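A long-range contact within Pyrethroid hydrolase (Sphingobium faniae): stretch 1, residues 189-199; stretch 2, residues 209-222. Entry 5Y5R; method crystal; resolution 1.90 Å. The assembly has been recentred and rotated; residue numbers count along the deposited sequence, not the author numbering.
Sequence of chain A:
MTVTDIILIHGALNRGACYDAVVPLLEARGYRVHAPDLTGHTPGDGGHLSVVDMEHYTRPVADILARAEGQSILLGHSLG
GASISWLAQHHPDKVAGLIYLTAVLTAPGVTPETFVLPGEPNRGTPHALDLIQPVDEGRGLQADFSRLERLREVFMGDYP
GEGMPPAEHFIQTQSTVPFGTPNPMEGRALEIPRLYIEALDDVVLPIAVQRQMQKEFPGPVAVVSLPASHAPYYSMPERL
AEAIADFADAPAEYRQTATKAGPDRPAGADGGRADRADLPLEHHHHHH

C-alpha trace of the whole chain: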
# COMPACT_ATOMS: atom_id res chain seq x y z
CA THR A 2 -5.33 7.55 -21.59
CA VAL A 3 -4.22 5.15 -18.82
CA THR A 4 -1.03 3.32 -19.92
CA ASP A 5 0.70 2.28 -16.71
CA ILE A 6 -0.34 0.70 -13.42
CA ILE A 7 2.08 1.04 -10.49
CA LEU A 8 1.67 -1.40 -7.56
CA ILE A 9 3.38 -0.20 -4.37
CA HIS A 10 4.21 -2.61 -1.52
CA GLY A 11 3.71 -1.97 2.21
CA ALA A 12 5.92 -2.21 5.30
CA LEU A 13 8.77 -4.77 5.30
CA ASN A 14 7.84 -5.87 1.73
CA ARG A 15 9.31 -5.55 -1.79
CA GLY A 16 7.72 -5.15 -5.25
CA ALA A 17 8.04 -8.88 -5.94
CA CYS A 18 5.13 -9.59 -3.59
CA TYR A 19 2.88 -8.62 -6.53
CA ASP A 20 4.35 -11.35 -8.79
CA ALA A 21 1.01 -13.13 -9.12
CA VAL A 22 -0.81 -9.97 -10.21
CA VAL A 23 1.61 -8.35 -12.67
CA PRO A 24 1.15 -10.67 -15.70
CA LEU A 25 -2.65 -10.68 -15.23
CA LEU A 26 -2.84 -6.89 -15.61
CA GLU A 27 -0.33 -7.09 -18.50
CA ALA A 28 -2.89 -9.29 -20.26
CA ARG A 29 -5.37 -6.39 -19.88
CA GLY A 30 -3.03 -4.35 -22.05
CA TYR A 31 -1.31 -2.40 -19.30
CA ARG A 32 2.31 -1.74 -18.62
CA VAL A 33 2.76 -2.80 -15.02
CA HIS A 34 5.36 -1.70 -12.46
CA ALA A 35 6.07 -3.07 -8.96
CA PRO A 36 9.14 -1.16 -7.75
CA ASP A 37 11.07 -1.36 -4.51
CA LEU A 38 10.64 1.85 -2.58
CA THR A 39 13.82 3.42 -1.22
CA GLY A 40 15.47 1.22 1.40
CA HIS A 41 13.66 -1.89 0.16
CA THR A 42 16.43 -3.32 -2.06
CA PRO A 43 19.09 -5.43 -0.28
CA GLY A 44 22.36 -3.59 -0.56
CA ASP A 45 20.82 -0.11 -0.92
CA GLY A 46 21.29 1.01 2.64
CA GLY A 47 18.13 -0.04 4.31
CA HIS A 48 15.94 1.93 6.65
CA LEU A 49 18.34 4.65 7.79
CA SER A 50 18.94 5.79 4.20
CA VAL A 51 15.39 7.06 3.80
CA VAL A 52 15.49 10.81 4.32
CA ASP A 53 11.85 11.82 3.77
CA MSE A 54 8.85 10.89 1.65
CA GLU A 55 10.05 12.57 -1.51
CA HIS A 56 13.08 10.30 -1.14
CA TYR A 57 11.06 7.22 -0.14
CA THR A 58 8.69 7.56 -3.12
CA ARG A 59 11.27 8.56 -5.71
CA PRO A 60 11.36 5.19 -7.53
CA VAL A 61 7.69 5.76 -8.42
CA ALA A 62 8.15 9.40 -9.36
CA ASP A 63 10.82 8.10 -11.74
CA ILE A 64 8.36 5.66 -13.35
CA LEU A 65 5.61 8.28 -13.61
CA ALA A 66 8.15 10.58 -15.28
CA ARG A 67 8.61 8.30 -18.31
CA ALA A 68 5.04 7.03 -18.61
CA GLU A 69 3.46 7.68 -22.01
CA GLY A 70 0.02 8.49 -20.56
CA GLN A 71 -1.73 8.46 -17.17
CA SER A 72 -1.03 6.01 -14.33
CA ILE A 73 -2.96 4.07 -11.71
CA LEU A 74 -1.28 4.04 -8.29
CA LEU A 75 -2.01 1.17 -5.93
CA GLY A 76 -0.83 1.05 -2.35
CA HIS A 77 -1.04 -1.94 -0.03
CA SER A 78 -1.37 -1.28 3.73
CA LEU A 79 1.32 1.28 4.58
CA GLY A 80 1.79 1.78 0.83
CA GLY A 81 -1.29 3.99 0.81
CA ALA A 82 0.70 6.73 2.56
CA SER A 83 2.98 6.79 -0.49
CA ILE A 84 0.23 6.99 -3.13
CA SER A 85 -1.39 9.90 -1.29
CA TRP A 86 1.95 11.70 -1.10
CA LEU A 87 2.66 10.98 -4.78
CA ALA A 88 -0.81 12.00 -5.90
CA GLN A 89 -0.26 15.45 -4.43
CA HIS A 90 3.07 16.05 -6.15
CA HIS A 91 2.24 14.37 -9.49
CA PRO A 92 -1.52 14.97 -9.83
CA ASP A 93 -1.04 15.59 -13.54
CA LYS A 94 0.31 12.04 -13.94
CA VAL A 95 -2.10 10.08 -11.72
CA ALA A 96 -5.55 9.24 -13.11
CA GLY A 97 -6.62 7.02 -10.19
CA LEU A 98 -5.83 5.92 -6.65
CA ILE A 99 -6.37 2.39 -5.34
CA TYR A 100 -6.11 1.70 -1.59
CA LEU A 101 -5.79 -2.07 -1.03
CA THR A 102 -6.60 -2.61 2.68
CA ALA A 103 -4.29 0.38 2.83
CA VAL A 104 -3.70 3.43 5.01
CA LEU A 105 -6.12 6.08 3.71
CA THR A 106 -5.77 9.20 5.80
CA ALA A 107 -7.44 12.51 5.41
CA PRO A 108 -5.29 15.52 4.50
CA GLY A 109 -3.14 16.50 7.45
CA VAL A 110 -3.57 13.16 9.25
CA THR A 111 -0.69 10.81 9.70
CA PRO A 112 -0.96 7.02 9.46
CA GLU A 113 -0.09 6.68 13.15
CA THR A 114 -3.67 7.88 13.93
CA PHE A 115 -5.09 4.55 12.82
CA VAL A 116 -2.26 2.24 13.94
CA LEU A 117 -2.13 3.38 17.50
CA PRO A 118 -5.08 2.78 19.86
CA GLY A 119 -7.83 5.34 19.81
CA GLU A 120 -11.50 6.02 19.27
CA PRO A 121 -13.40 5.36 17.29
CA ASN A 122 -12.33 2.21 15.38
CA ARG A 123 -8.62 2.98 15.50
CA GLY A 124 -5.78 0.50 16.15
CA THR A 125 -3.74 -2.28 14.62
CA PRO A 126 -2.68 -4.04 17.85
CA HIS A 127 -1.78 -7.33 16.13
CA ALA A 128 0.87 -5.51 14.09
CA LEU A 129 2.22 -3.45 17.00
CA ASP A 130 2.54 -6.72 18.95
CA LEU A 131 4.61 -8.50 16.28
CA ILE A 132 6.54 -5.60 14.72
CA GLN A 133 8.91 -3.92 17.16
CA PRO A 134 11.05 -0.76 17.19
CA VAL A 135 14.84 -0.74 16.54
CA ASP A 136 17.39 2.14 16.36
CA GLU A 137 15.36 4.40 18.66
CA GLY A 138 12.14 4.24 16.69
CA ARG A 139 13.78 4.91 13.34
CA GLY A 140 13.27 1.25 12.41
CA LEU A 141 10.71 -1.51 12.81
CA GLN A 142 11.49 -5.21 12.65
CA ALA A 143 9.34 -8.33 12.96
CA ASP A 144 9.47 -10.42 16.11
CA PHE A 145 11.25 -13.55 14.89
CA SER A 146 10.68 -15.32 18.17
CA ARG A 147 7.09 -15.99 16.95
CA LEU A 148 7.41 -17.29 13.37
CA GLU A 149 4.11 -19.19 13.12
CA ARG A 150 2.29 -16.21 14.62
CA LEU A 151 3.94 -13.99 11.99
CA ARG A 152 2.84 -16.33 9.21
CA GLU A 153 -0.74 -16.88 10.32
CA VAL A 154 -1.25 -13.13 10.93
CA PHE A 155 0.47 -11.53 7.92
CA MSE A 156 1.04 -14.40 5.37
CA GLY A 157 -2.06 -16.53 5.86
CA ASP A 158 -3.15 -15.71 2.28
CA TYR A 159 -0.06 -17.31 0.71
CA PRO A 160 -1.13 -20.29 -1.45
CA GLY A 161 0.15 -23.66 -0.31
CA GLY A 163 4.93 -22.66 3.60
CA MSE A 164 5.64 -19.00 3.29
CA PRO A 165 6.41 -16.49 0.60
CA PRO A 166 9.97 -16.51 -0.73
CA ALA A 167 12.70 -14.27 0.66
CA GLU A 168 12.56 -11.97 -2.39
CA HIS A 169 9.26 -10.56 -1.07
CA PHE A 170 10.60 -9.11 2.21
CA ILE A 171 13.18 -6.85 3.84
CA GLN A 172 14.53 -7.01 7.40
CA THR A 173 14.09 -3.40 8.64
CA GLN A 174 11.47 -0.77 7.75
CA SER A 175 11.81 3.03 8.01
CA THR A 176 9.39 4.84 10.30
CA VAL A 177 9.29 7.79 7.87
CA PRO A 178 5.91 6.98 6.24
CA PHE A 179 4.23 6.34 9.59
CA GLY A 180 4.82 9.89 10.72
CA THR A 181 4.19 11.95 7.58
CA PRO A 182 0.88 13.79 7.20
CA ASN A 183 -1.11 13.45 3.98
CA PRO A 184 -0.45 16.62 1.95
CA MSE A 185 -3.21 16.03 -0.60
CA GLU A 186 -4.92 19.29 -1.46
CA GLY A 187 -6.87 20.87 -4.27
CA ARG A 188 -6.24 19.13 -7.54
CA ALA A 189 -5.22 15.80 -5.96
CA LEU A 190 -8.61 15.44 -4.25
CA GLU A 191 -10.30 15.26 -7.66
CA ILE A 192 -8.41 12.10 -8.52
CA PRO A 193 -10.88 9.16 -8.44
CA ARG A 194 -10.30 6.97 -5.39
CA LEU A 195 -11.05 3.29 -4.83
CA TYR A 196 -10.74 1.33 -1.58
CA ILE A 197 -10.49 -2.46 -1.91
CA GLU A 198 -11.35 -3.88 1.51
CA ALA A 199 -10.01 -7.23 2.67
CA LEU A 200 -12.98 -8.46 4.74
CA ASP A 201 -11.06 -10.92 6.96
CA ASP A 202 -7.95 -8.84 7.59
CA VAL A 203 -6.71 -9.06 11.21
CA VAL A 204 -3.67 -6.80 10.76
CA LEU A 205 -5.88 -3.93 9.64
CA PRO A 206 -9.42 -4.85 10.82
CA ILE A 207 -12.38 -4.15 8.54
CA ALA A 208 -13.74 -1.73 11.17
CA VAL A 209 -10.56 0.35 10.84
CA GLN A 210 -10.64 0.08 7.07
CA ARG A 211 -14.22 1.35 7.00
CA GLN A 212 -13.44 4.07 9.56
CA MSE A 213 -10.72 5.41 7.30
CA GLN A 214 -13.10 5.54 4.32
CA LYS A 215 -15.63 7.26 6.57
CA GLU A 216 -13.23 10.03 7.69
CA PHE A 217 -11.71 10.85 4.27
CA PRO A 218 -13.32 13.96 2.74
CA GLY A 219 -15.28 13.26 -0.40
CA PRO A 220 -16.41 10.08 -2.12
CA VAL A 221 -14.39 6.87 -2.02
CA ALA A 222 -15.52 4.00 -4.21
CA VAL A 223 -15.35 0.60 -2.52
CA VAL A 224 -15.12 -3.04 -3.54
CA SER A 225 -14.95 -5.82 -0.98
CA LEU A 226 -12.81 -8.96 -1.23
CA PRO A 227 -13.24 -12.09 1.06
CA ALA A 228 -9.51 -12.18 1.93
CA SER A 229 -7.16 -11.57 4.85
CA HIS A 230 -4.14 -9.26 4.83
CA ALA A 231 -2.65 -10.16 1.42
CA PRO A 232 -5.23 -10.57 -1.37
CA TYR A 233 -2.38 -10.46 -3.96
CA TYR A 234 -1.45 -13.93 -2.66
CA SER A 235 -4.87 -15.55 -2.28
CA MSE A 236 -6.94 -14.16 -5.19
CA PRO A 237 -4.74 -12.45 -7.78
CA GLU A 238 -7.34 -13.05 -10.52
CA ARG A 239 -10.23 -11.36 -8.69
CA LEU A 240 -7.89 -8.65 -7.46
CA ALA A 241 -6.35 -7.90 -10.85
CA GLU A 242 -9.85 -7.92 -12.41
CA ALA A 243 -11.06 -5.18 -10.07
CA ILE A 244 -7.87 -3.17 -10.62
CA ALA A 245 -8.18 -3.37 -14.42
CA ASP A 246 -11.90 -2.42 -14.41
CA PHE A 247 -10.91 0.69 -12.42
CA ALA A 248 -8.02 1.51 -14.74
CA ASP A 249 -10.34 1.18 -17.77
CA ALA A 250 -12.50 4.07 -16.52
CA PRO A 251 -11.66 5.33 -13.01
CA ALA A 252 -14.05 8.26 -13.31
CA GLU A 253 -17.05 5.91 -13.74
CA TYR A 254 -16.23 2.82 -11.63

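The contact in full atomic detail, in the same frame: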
# COMPACT_ATOMS: atom_id res chain seq x y z
N ALA A 189 -5.35 17.21 -6.30
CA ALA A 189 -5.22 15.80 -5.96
C ALA A 189 -6.52 15.19 -5.44
O ALA A 189 -6.75 13.99 -5.64
CB ALA A 189 -4.11 15.62 -4.92
N LEU A 190 -7.36 15.97 -4.77
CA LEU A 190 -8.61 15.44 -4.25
C LEU A 190 -9.67 15.21 -5.33
O LEU A 190 -10.73 14.65 -5.03
CB LEU A 190 -9.16 16.36 -3.16
CG LEU A 190 -8.26 16.39 -1.91
CD1 LEU A 190 -8.70 17.53 -1.01
CD2 LEU A 190 -8.37 15.07 -1.19
N GLU A 191 -9.40 15.61 -6.57
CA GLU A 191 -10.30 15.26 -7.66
C GLU A 191 -9.94 13.93 -8.29
O GLU A 191 -10.69 13.41 -9.12
CB GLU A 191 -10.23 16.33 -8.76
CG GLU A 191 -10.07 17.73 -8.25
CD GLU A 191 -10.56 18.72 -9.24
OE1 GLU A 191 -11.76 19.03 -9.19
OE2 GLU A 191 -9.76 19.20 -10.07
N ILE A 192 -8.80 13.38 -7.94
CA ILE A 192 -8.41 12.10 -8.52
C ILE A 192 -9.38 11.04 -8.02
O ILE A 192 -9.65 10.97 -6.80
CB ILE A 192 -6.98 11.77 -8.12
CG1 ILE A 192 -6.00 12.82 -8.66
CG2 ILE A 192 -6.60 10.39 -8.54
CD1 ILE A 192 -4.51 12.45 -8.43
N PRO A 193 -9.98 10.23 -8.90
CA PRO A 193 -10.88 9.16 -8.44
C PRO A 193 -10.15 8.21 -7.50
O PRO A 193 -9.00 7.83 -7.73
CB PRO A 193 -11.31 8.46 -9.73
CG PRO A 193 -11.18 9.52 -10.79
CD PRO A 193 -10.02 10.40 -10.36
N ARG A 194 -10.86 7.79 -6.46
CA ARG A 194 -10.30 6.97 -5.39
C ARG A 194 -11.12 5.70 -5.26
O ARG A 194 -12.35 5.71 -5.40
CB ARG A 194 -10.30 7.73 -4.05
CG ARG A 194 -9.45 8.98 -4.01
CD ARG A 194 -9.66 9.75 -2.69
NE ARG A 194 -11.02 10.29 -2.55
CZ ARG A 194 -11.36 11.51 -2.93
NH1 ARG A 194 -10.44 12.30 -3.47
NH2 ARG A 194 -12.61 11.95 -2.78
N LEU A 195 -10.42 4.58 -5.08
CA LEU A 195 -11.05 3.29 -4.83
C LEU A 195 -10.38 2.64 -3.63
O LEU A 195 -9.14 2.58 -3.56
CB LEU A 195 -10.97 2.40 -6.07
CG LEU A 195 -11.24 0.91 -5.92
CD1 LEU A 195 -12.68 0.70 -5.52
CD2 LEU A 195 -10.94 0.22 -7.26
N TYR A 196 -11.20 2.15 -2.69
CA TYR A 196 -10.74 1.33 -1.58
C TYR A 196 -11.17 -0.12 -1.82
O TYR A 196 -12.36 -0.40 -1.96
CB TYR A 196 -11.31 1.82 -0.25
CG TYR A 196 -10.48 1.37 0.95
CD1 TYR A 196 -10.63 0.12 1.50
CD2 TYR A 196 -9.53 2.22 1.49
CE1 TYR A 196 -9.85 -0.28 2.60
CE2 TYR A 196 -8.75 1.83 2.57
CZ TYR A 196 -8.90 0.59 3.11
OH TYR A 196 -8.10 0.25 4.17
N ILE A 197 -10.21 -1.03 -1.85
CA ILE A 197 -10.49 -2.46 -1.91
C ILE A 197 -10.29 -3.00 -0.51
O ILE A 197 -9.15 -3.07 -0.04
CB ILE A 197 -9.58 -3.20 -2.91
CG1 ILE A 197 -9.69 -2.57 -4.30
CG2 ILE A 197 -9.94 -4.69 -2.95
CD1 ILE A 197 -8.96 -3.34 -5.38
N GLU A 198 -11.40 -3.33 0.17
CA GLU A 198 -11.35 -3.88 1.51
C GLU A 198 -11.01 -5.35 1.42
O GLU A 198 -11.47 -6.06 0.52
CB GLU A 198 -12.70 -3.77 2.24
CG GLU A 198 -13.46 -2.48 2.17
CD GLU A 198 -14.87 -2.61 2.79
OE1 GLU A 198 -15.57 -3.62 2.54
OE2 GLU A 198 -15.28 -1.70 3.52
N ALA A 199 -10.25 -5.82 2.40
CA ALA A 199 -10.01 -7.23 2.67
C ALA A 199 -10.85 -7.58 3.90
O ALA A 199 -10.52 -7.15 5.01
CB ALA A 199 -8.53 -7.49 2.89
N VAL A 209 -11.50 -0.74 11.06
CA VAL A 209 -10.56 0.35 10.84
C VAL A 209 -10.55 0.77 9.39
O VAL A 209 -10.46 1.97 9.07
CB VAL A 209 -9.17 -0.06 11.31
CG1 VAL A 209 -8.18 1.01 10.94
CG2 VAL A 209 -9.20 -0.24 12.80
N GLN A 210 -10.55 -0.20 8.49
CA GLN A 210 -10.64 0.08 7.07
C GLN A 210 -11.84 0.97 6.80
O GLN A 210 -11.71 2.00 6.13
CB GLN A 210 -10.75 -1.23 6.30
CG GLN A 210 -9.47 -2.02 6.26
CD GLN A 210 -9.65 -3.35 5.63
OE1 GLN A 210 -9.89 -3.46 4.40
NE2 GLN A 210 -9.60 -4.40 6.45
N ARG A 211 -13.01 0.57 7.30
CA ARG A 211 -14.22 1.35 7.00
C ARG A 211 -14.22 2.70 7.70
O ARG A 211 -14.84 3.65 7.21
CB ARG A 211 -15.49 0.56 7.37
CG ARG A 211 -15.71 -0.69 6.50
CD ARG A 211 -16.76 -1.69 6.98
NE ARG A 211 -16.95 -2.73 5.96
CZ ARG A 211 -17.64 -3.86 6.08
NH1 ARG A 211 -17.67 -4.71 5.05
NH2 ARG A 211 -18.27 -4.19 7.19
N GLN A 212 -13.54 2.80 8.85
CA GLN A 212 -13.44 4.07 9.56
C GLN A 212 -12.59 5.05 8.77
O GLN A 212 -12.91 6.25 8.70
CB GLN A 212 -12.87 3.82 10.96
CG GLN A 212 -12.90 5.01 11.89
CD GLN A 212 -14.32 5.33 12.32
OE1 GLN A 212 -15.11 4.42 12.59
NE2 GLN A 212 -14.64 6.61 12.39
N MSE A 213 -11.54 4.56 8.14
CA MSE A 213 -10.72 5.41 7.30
C MSE A 213 -11.49 5.94 6.08
O MSE A 213 -11.42 7.12 5.77
CB MSE A 213 -9.46 4.66 6.88
CG MSE A 213 -8.52 4.55 8.06
SE MSE A 213 -6.80 3.71 7.65
CE MSE A 213 -7.41 1.95 7.19
N GLN A 214 -12.22 5.05 5.39
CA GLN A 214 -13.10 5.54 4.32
C GLN A 214 -14.05 6.60 4.84
O GLN A 214 -14.20 7.67 4.24
CB GLN A 214 -13.89 4.38 3.70
CG GLN A 214 -13.02 3.36 3.07
CD GLN A 214 -13.76 2.09 2.76
OE1 GLN A 214 -14.65 2.06 1.90
NE2 GLN A 214 -13.41 1.04 3.46
N LYS A 215 -14.63 6.36 6.02
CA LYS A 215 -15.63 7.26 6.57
C LYS A 215 -15.07 8.65 6.84
O LYS A 215 -15.78 9.65 6.69
CB LYS A 215 -16.22 6.64 7.84
CG LYS A 215 -17.23 7.50 8.54
CD LYS A 215 -17.91 6.81 9.70
CE LYS A 215 -19.33 7.38 9.86
NZ LYS A 215 -19.31 8.79 10.31
N GLU A 216 -13.80 8.74 7.30
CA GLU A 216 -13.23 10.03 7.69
C GLU A 216 -12.51 10.76 6.56
O GLU A 216 -12.13 11.92 6.74
CB GLU A 216 -12.27 9.83 8.88
CG GLU A 216 -12.99 9.43 10.17
CD GLU A 216 -12.09 9.29 11.40
OE1 GLU A 216 -12.52 8.58 12.33
OE2 GLU A 216 -10.95 9.79 11.43
N PHE A 217 -12.32 10.13 5.38
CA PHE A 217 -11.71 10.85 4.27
C PHE A 217 -12.74 11.77 3.62
O PHE A 217 -13.87 11.36 3.40
CB PHE A 217 -11.15 9.89 3.21
CG PHE A 217 -10.27 10.56 2.18
CD1 PHE A 217 -8.90 10.69 2.37
CD2 PHE A 217 -10.80 11.06 1.02
CE1 PHE A 217 -8.11 11.31 1.41
CE2 PHE A 217 -10.02 11.68 0.08
CZ PHE A 217 -8.67 11.79 0.26
N PRO A 218 -12.35 13.00 3.29
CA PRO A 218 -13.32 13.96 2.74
C PRO A 218 -13.63 13.67 1.27
O PRO A 218 -12.72 13.57 0.44
CB PRO A 218 -12.61 15.31 2.91
CG PRO A 218 -11.18 14.97 2.87
CD PRO A 218 -11.02 13.62 3.49
N GLY A 219 -14.91 13.54 0.96
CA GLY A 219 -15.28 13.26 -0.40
C GLY A 219 -15.52 11.78 -0.64
O GLY A 219 -15.26 10.92 0.21
N PRO A 220 -16.03 11.46 -1.83
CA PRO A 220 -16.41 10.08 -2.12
C PRO A 220 -15.19 9.18 -2.30
O PRO A 220 -14.13 9.61 -2.77
CB PRO A 220 -17.20 10.21 -3.44
CG PRO A 220 -16.60 11.39 -4.12
CD PRO A 220 -16.17 12.34 -3.00
N VAL A 221 -15.35 7.95 -1.83
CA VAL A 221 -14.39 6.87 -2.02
C VAL A 221 -15.18 5.68 -2.52
O VAL A 221 -16.06 5.17 -1.81
CB VAL A 221 -13.65 6.49 -0.71
CG1 VAL A 221 -12.73 5.29 -0.93
CG2 VAL A 221 -12.91 7.66 -0.13
N ALA A 222 -14.89 5.22 -3.74
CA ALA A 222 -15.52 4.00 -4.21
C ALA A 222 -14.96 2.81 -3.43
O ALA A 222 -13.85 2.86 -2.89
CB ALA A 222 -15.28 3.81 -5.71
O HOH W 1 -13.55 9.62 -5.66

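The most unusual feature is the buried side chain of Arg194, which reaches across to the loop that follows the helix and binds backbone there. Arg194 NH2 donates to Pro220 O at 2.8 Å, and Arg194 NE makes a weak hydrogen bond to the same Pro220 O at 3.2 Å. Arg194 NH1 turns back to its own stretch and donates to Leu190 O at 2.8 Å. With chi1 to chi3 at m, t, m and chi4 at -92°, the side chain bends so that the guanidinium meets both carbonyls. One face of the guanidinium is covered by Phe217, with Arg194 NE 3.1 Å from Phe217 CE2.

Gly219 fits beside this group. Its phi of 97° and psi of 172° would jam a CB against the preceding carbonyl O. An ideal CB on Gly219 would also lie 2.8 Å from Arg194 NH2, a clash.

Phe217 is the first residue to leave helical angles after the helix. Its buried ring also packs on Leu190, with Phe217 CZ 3.6 Å from Leu190 CD2.

The backbones meet in a parallel bridge between Leu195 and Ala222. Ala222 N donates to Arg194 O at 3.1 Å. Tyr196 N donates to Ala222 O at 2.8 Å, and this bond is nearly straight, at 176°. The side chains of Leu195 and Ala222 share one face of the sheet, where Leu195 CD1 and Ala222 CB are 4.1 Å apart.

The helix runs nearly antiparallel to the strand, at 160°, with 9.4 Å between axes. Tyr196 points toward it and is buried. Gln214 lies over one face of its ring, and Gln214 CG makes a CH-pi contact 4.2 Å from the centroid of the Tyr196 ring. Tyr196 CB meets Val221 CG1 at 3.8 Å. At the far end of the ring, Tyr196 OH is 3.5 Å from CE of the selenomethionine Met213.

Gln210 pairs with the backbone of Ala199. Ala199 N donates to Gln210 OE1 at 3.1 Å, and Gln210 NE2 donates to Ala199 O at 3.2 Å. An amide suits this place because it can accept and donate at once.

Glu198 is buried, and its charge is met by a salt bridge: Arg211 NE to Glu198 OE2, 3.1 Å. Arg211 NH1 adds a weak bond to Glu198 OE1 at 3.4 Å. Gln214 NE2 also donates weakly to Glu198 OE2, at 3.3 Å. In all, the contact buries 754 Å², summed over both stretches.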